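Local coordinates for protein putative acyl-CoA dehydrogenase (PDB 5JSC) that is a putative member of the acyl-CoA dehydrogenase family, a flavoprotein that binds flavin-adenine dinucleotide and forms an assembly of four chains, at residues A162-G166 with D167-L171; Q301-L304 with A305-L309. All coordinates share one frame; numbering follows the deposited sequence.

Contact 1 (A162-G166 with D167-L171); sequences AREDG and DAYVL
The carbonyl oxygen of Arg163 accepts Val170 N at 2.8 Å and is also approached by the CA-H of Tyr169. The bond is returned from Arg163 N to Val170 O, making this a hydrogen-bonded antiparallel pair. At the next hydrogen-bonded pair, beside the turn, Asp165 N meets Ala168 O at 2.8 Å in an almost straight bond (173°), whereas the reverse bond, Ala168 N to Asp165 O, is stretched to 3.3 Å and comes from above the carbonyl plane. These bonds close a beta hairpin with a two-residue loop, a type II' turn with Gly166 and Asp167 at its corners, within the middle domain of the acyl-CoA dehydrogenase family. On the face of Arg163, Asp165, Ala168 and Val170, the arginine chain runs out with CG anti to the backbone N (chi1 170°) and bends at chi3, which lays a guanidinium face over Val170 CB; NH2 lies 3.7 Å from Val170 CG1. Asp165 CB touches Val170 CG2 while its carboxylate forms a salt bridge with Arg237. On the other face, Glu164 CG rests 4.1 Å above the Tyr169 ring, toward its rim, with carboxylate and ring planes only 11° apart. A water bridges Glu164 OE2 and Tyr169 OH, donating to the carboxylate. Ala162 CB touches both Tyr169 CD2 and Leu171 CD1, the latter at 3.8 Å.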
# COMPACT_ATOMS: atom_id res chain seq x y z
N ALA C 162 -4.96 42.86 -12.74
CA ALA C 162 -5.62 43.48 -13.88
C ALA C 162 -6.24 44.78 -13.39
O ALA C 162 -7.22 44.76 -12.64
CB ALA C 162 -6.68 42.56 -14.49
N ARG C 163 -5.67 45.90 -13.82
CA ARG C 163 -6.07 47.23 -13.37
C ARG C 163 -6.90 47.91 -14.46
O ARG C 163 -6.48 47.95 -15.62
CB ARG C 163 -4.84 48.07 -13.05
CG ARG C 163 -5.10 49.54 -12.81
CD ARG C 163 -3.82 50.27 -12.44
NE ARG C 163 -2.76 50.13 -13.44
CZ ARG C 163 -2.60 50.95 -14.48
NH1 ARG C 163 -3.44 51.96 -14.66
NH2 ARG C 163 -1.61 50.76 -15.34
N GLU C 164 -8.05 48.44 -14.08
CA GLU C 164 -8.92 49.09 -15.05
C GLU C 164 -8.35 50.45 -15.44
O GLU C 164 -8.04 51.28 -14.57
CB GLU C 164 -10.33 49.23 -14.48
CG GLU C 164 -11.41 49.49 -15.52
CD GLU C 164 -12.80 49.36 -14.93
OE1 GLU C 164 -12.91 49.22 -13.70
OE2 GLU C 164 -13.78 49.39 -15.71
N ASP C 165 -8.20 50.69 -16.75
CA ASP C 165 -7.71 51.97 -17.27
C ASP C 165 -8.53 52.32 -18.52
O ASP C 165 -8.19 51.91 -19.63
CB ASP C 165 -6.22 51.92 -17.59
CG ASP C 165 -5.71 53.22 -18.20
OD1 ASP C 165 -6.23 54.30 -17.84
OD2 ASP C 165 -4.80 53.17 -19.05
N GLY C 166 -9.59 53.10 -18.32
CA GLY C 166 -10.44 53.45 -19.45
C GLY C 166 -11.22 52.23 -19.91
O GLY C 166 -11.90 51.57 -19.11
N ASP C 167 -11.14 51.93 -21.20
CA ASP C 167 -11.84 50.78 -21.76
C ASP C 167 -10.98 49.53 -21.82
O ASP C 167 -11.33 48.57 -22.51
CB ASP C 167 -12.36 51.12 -23.17
CG ASP C 167 -11.26 51.27 -24.20
OD1 ASP C 167 -10.09 51.49 -23.82
OD2 ASP C 167 -11.57 51.18 -25.41
N ALA C 168 -9.85 49.51 -21.11
CA ALA C 168 -8.98 48.35 -21.09
C ALA C 168 -8.62 48.00 -19.65
O ALA C 168 -8.83 48.79 -18.72
CB ALA C 168 -7.70 48.59 -21.90
N TYR C 169 -8.10 46.80 -19.49
CA TYR C 169 -7.43 46.37 -18.27
C TYR C 169 -5.95 46.25 -18.57
O TYR C 169 -5.56 45.84 -19.67
CB TYR C 169 -7.98 45.04 -17.76
CG TYR C 169 -9.31 45.16 -17.07
CD1 TYR C 169 -10.50 45.18 -17.79
CD2 TYR C 169 -9.39 45.24 -15.68
CE1 TYR C 169 -11.72 45.29 -17.15
CE2 TYR C 169 -10.60 45.35 -15.03
CZ TYR C 169 -11.76 45.37 -15.77
OH TYR C 169 -12.98 45.46 -15.13
N VAL C 170 -5.12 46.61 -17.60
CA VAL C 170 -3.67 46.53 -17.72
C VAL C 170 -3.21 45.37 -16.85
O VAL C 170 -3.46 45.35 -15.64
CB VAL C 170 -2.98 47.83 -17.30
CG1 VAL C 170 -1.49 47.73 -17.54
CG2 VAL C 170 -3.58 49.02 -18.06
N LEU C 171 -2.53 44.40 -17.46
CA LEU C 171 -2.13 43.17 -16.78
C LEU C 171 -0.64 43.20 -16.43
O LEU C 171 0.19 43.49 -17.30
CB LEU C 171 -2.45 41.94 -17.63
CG LEU C 171 -3.88 41.37 -17.51
CD1 LEU C 171 -4.93 42.40 -17.90
CD2 LEU C 171 -4.03 40.10 -18.35
O HOH W 1 -14.95 47.01 -16.86

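Contact 2 (Q301-L304 with A305-L309); sequences QAKL and AQMAL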
# COMPACT_ATOMS: atom_id res chain seq x y z
N GLN C 301 1.63 -13.22 -12.78
CA GLN C 301 0.18 -13.30 -12.95
C GLN C 301 -0.55 -12.36 -12.01
O GLN C 301 -1.51 -11.68 -12.40
CB GLN C 301 -0.28 -14.74 -12.76
CG GLN C 301 0.28 -15.64 -13.84
CD GLN C 301 -0.03 -17.09 -13.63
OE1 GLN C 301 -0.68 -17.45 -12.66
NE2 GLN C 301 0.43 -17.93 -14.54
N ALA C 302 -0.11 -12.29 -10.74
CA ALA C 302 -0.75 -11.41 -9.78
C ALA C 302 -0.50 -9.95 -10.11
O ALA C 302 -1.37 -9.09 -9.91
CB ALA C 302 -0.25 -11.74 -8.37
N LYS C 303 0.70 -9.64 -10.62
CA LYS C 303 1.00 -8.27 -11.01
C LYS C 303 0.17 -7.84 -12.21
O LYS C 303 -0.38 -6.73 -12.22
CB LYS C 303 2.49 -8.11 -11.32
CG LYS C 303 2.88 -6.71 -11.72
CD LYS C 303 4.08 -6.22 -10.92
CE LYS C 303 5.38 -6.55 -11.61
NZ LYS C 303 6.52 -6.57 -10.65
N LEU C 304 0.06 -8.70 -13.23
CA LEU C 304 -0.80 -8.40 -14.37
C LEU C 304 -2.24 -8.24 -13.92
O LEU C 304 -2.95 -7.35 -14.40
CB LEU C 304 -0.70 -9.52 -15.41
CG LEU C 304 0.63 -9.66 -16.15
CD1 LEU C 304 0.68 -10.95 -16.98
CD2 LEU C 304 0.91 -8.44 -17.02
N ALA C 305 -2.69 -9.10 -12.99
CA ALA C 305 -4.06 -9.01 -12.49
C ALA C 305 -4.33 -7.66 -11.85
O ALA C 305 -5.38 -7.05 -12.09
CB ALA C 305 -4.34 -10.13 -11.49
N GLN C 306 -3.38 -7.18 -11.04
CA GLN C 306 -3.57 -5.90 -10.37
C GLN C 306 -3.53 -4.75 -11.36
O GLN C 306 -4.29 -3.78 -11.22
CB GLN C 306 -2.52 -5.70 -9.27
CG GLN C 306 -2.62 -4.32 -8.61
CD GLN C 306 -3.93 -4.10 -7.84
OE1 GLN C 306 -4.76 -3.25 -8.22
NE2 GLN C 306 -4.10 -4.83 -6.75
N MET C 307 -2.68 -4.86 -12.38
CA MET C 307 -2.69 -3.86 -13.45
C MET C 307 -4.06 -3.78 -14.09
O MET C 307 -4.63 -2.69 -14.25
CB MET C 307 -1.62 -4.19 -14.49
CG MET C 307 -0.19 -4.06 -13.95
SD MET C 307 1.04 -4.89 -14.98
CE MET C 307 1.00 -3.83 -16.42
N ALA C 308 -4.64 -4.94 -14.41
CA ALA C 308 -5.95 -4.98 -15.06
C ALA C 308 -7.05 -4.50 -14.13
O ALA C 308 -7.99 -3.82 -14.57
CB ALA C 308 -6.24 -6.40 -15.53
N LEU C 309 -6.97 -4.85 -12.84
CA LEU C 309 -7.96 -4.38 -11.87
C LEU C 309 -7.93 -2.86 -11.77
O LEU C 309 -8.98 -2.20 -11.80
CB LEU C 309 -7.68 -5.02 -10.51
CG LEU C 309 -8.62 -4.60 -9.38
CD1 LEU C 309 -10.06 -4.95 -9.73
CD2 LEU C 309 -8.20 -5.25 -8.06
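Met307 CG stands anti to its own carbonyl carbon (chi1 -67°), and the thioether chain turns back along the helix toward Leu304, whose CG takes the same setting (chi1 -68°). Met307 SD thereby comes 4.1 Å from Leu304 CD2, the two side chains meeting at a slant. Lys303, in one of its two modelled conformers, reaches the same sulfur from another direction: its CG, anti to the backbone N, lies 4.2 Å from Met307 SD. Beneath these touches, Met307 CG sits 3.2 Å from Lys303 O, the carbonyl that also accepts Met307 N at 3.0 Å. That bond belongs to a regular run of i to i+4 alpha-helical bonds. Ala305 N binds Gln301 O, Gln306 N binds Ala302 O, and Ala308 N binds Leu304 O at 2.9 Å. All of this falls in helix 298-325, within the C-terminal domain of the family. Leu304 and Met307 both touch Met277 of helix 250-286, while Met307, and Lys303 in that same conformer, touch Ala352 of helix 332-356. The alanines face partners in other subunits: Ala302 packs on Leu299 of the third subunit, and Ala305 and Ala308 on Gln389 and Leu396 of the second. Gln301 NE2 is hydrogen-bonded to Gly295 O and Gln306 OE1 to Thr310 OG1, while both side chains also pack on the second subunit. With its peptide groups paired along the axis, the helix offers thioether and branched aliphatic surface to its neighbours, and Leu304 and Met307 touch each other through van der Waals contact.

In the fold
Contacts 1 and 2 share no element and lie on opposite sides of the chain's centre, their own centres about 56 Å apart. Contact 1 is partly buried: one strand of its hairpin also bonds to strand 236-239, the turn end is exposed, and no other chain touches it. Contact 2 is a buried stretch of helix, over two turns long, among helices of its own chain and of other subunits. Backbone bonds pair two strands in the first and follow a single helix in the second. Charge and water take part at the hairpin, whereas sulfur and aliphatic carbon dominate in the helix. The side chain of Lys303, in one modelled conformer, is about 5 Å from a bound flavin-adenine dinucleotide.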